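Esterase LipW (Mycobacterium marinum, PDB 3QH4) probably hydrolyses ester bonds as an alpha/beta-hydrolase fold esterase of the mycobacterial Lip group, with strict substrate selectivity. Local coordinates at residues His105-Glu110 with Ala305-Ala310. Residues are numbered along the deposited sequence; the frame is centred on the assembly and turned at random.
Sequences HRQCLE and AMQGHA
A reciprocal amide pair, Gln107 to Gln307, joins two helices of the alpha/beta-hydrolase fold, 105-115 and the C-terminal 298-315. Gln107 NE2 donates to Gln307 OE1 at 2.8 Å, nearly straight at 169° at the hydrogen. In return Gln307 NE2 gives a hydrogen to Gln107 OE1 at 3.0 Å, in a less straight bond. The two side chains approach from opposite directions and close a ring of two bonds, but the ring is twisted: the amide planes stand 48° apart. Each acceptor oxygen lies close to the donor's amide plane, whereas each donor is tilted well off the acceptor's carbonyl plane.

The two glutamines get there differently. Gln307 leaves its helix toward the other segment and runs extended beyond CG, and the two chains meet near the middle of the gap. Gln107 starts with CG anti to the backbone N, then bends at the second torsion (chi2 73°), which swings its amide across to meet the partner. Both side chains also touch His193 of strand 189-193, and Gln307 rests on Leu191 as well.

One turn on from Arg106, Glu110 OE2 forms a salt bridge with Arg106 NE at 2.8 Å, through the anti lone pair and in the guanidinium plane; Arg106 also pairs with Glu296, and Glu110 with Arg113 and Arg114.

Gln107 lies near, without touching, what is probably the nucleophile elbow. With both glutamines buried, the paired bonds give each amide oxygen a donor and each nitrogen an acceptor, a neutral link that ties the orientation of one amide to that of the other.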
loop_
_atom_site.group_PDB
_atom_site.type_symbol
_atom_site.label_atom_id
_atom_site.label_comp_id
_atom_site.label_asym_id
_atom_site.label_seq_id
_atom_site.Cartn_x
_atom_site.Cartn_y
_atom_site.Cartn_z
ATOM N N HIS A 105 5.001 9.024 1.661
ATOM C CA HIS A 105 6.328 9.526 1.213
ATOM C C HIS A 105 7.482 8.866 2.005
ATOM O O HIS A 105 8.464 8.450 1.402
ATOM C CB HIS A 105 6.317 11.048 1.354
ATOM C CG HIS A 105 7.556 11.748 0.878
ATOM N ND1 HIS A 105 7.899 11.852 -0.458
ATOM C CD2 HIS A 105 8.481 12.461 1.561
ATOM C CE1 HIS A 105 9.013 12.558 -0.567
ATOM N NE2 HIS A 105 9.378 12.954 0.640
ATOM N N ARG A 106 7.343 8.755 3.323
ATOM C CA ARG A 106 8.401 8.146 4.136
ATOM C C ARG A 106 8.638 6.700 3.683
ATOM O O ARG A 106 9.778 6.287 3.496
ATOM C CB ARG A 106 8.059 8.190 5.625
ATOM C CG ARG A 106 9.144 7.573 6.527
ATOM C CD ARG A 106 10.486 8.308 6.453
ATOM N NE ARG A 106 11.436 7.787 7.454
ATOM C CZ ARG A 106 11.483 8.165 8.728
ATOM N NH1 ARG A 106 10.609 9.062 9.220
ATOM N NH2 ARG A 106 12.397 7.611 9.535
ATOM N N GLN A 107 7.553 5.927 3.530
ATOM C CA GLN A 107 7.673 4.549 3.078
ATOM C C GLN A 107 8.438 4.455 1.755
ATOM O O GLN A 107 9.285 3.568 1.584
ATOM C CB GLN A 107 6.268 3.925 2.977
ATOM C CG GLN A 107 6.141 2.552 2.222
ATOM C CD GLN A 107 6.702 1.358 3.029
ATOM O OE1 GLN A 107 5.941 0.598 3.641
ATOM N NE2 GLN A 107 8.017 1.179 2.994
ATOM N N CYS A 108 8.131 5.368 0.822
ATOM C CA CYS A 108 8.756 5.352 -0.503
ATOM C C CYS A 108 10.244 5.648 -0.372
ATOM O O CYS A 108 11.059 4.995 -1.041
ATOM C CB CYS A 108 8.075 6.347 -1.465
ATOM S SG CYS A 108 6.423 5.772 -1.971
ATOM N N LEU A 109 10.597 6.623 0.468
ATOM C CA LEU A 109 11.996 6.985 0.657
ATOM C C LEU A 109 12.768 5.792 1.214
ATOM O O LEU A 109 13.921 5.530 0.830
ATOM C CB LEU A 109 12.149 8.183 1.606
ATOM C CG LEU A 109 11.635 9.509 1.019
ATOM C CD1 LEU A 109 11.482 10.486 2.176
ATOM C CD2 LEU A 109 12.558 10.075 -0.093
ATOM N N GLU A 110 12.129 5.097 2.153
ATOM C CA GLU A 110 12.766 3.944 2.800
ATOM C C GLU A 110 12.977 2.820 1.814
ATOM O O GLU A 110 14.066 2.231 1.771
ATOM C CB GLU A 110 12.001 3.486 4.049
ATOM C CG GLU A 110 11.914 4.568 5.161
ATOM C CD GLU A 110 13.239 4.914 5.820
ATOM O OE1 GLU A 110 14.207 4.122 5.751
ATOM O OE2 GLU A 110 13.309 6.009 6.411
ATOM N N ALA A 305 13.515 -2.345 7.161
ATOM C CA ALA A 305 14.739 -3.092 6.859
ATOM C C ALA A 305 14.343 -4.372 6.137
ATOM O O ALA A 305 15.021 -4.775 5.177
ATOM C CB ALA A 305 15.510 -3.381 8.133
ATOM N N MET A 306 13.240 -4.988 6.592
ATOM C CA MET A 306 12.761 -6.243 6.033
ATOM C C MET A 306 12.319 -6.048 4.584
ATOM O O MET A 306 12.619 -6.866 3.700
ATOM C CB MET A 306 11.605 -6.783 6.888
ATOM C CG MET A 306 11.074 -8.115 6.432
ATOM S SD MET A 306 9.681 -8.644 7.450
ATOM C CE MET A 306 10.478 -8.703 9.057
ATOM N N GLN A 307 11.604 -4.961 4.347
ATOM C CA GLN A 307 11.145 -4.614 3.010
ATOM C C GLN A 307 12.325 -4.350 2.104
ATOM O O GLN A 307 12.330 -4.796 0.963
ATOM C CB GLN A 307 10.275 -3.360 3.072
ATOM C CG GLN A 307 8.947 -3.552 3.798
ATOM C CD GLN A 307 8.247 -2.205 3.996
ATOM O OE1 GLN A 307 8.913 -1.197 4.267
ATOM N NE2 GLN A 307 6.918 -2.188 3.901
ATOM N N GLY A 308 13.316 -3.617 2.612
ATOM C CA GLY A 308 14.515 -3.294 1.816
ATOM C C GLY A 308 15.258 -4.539 1.382
ATOM O O GLY A 308 15.650 -4.664 0.225
ATOM N N HIS A 309 15.392 -5.486 2.298
ATOM C CA HIS A 309 16.149 -6.704 2.018
ATOM C C HIS A 309 15.387 -7.582 1.025
ATOM O O HIS A 309 15.995 -8.207 0.174
ATOM C CB HIS A 309 16.478 -7.443 3.316
ATOM C CG HIS A 309 17.624 -6.836 4.076
ATOM N ND1 HIS A 309 18.855 -6.586 3.490
ATOM C CD2 HIS A 309 17.730 -6.425 5.362
ATOM C CE1 HIS A 309 19.666 -6.047 4.386
ATOM N NE2 HIS A 309 19.007 -5.930 5.527
ATOM N N ALA A 310 14.058 -7.593 1.122
ATOM C CA ALA A 310 13.225 -8.442 0.258
ATOM C C ALA A 310 13.338 -7.985 -1.176
ATOM O O ALA A 310 13.594 -8.794 -2.083
ATOM C CB ALA A 310 11.754 -8.422 0.713
#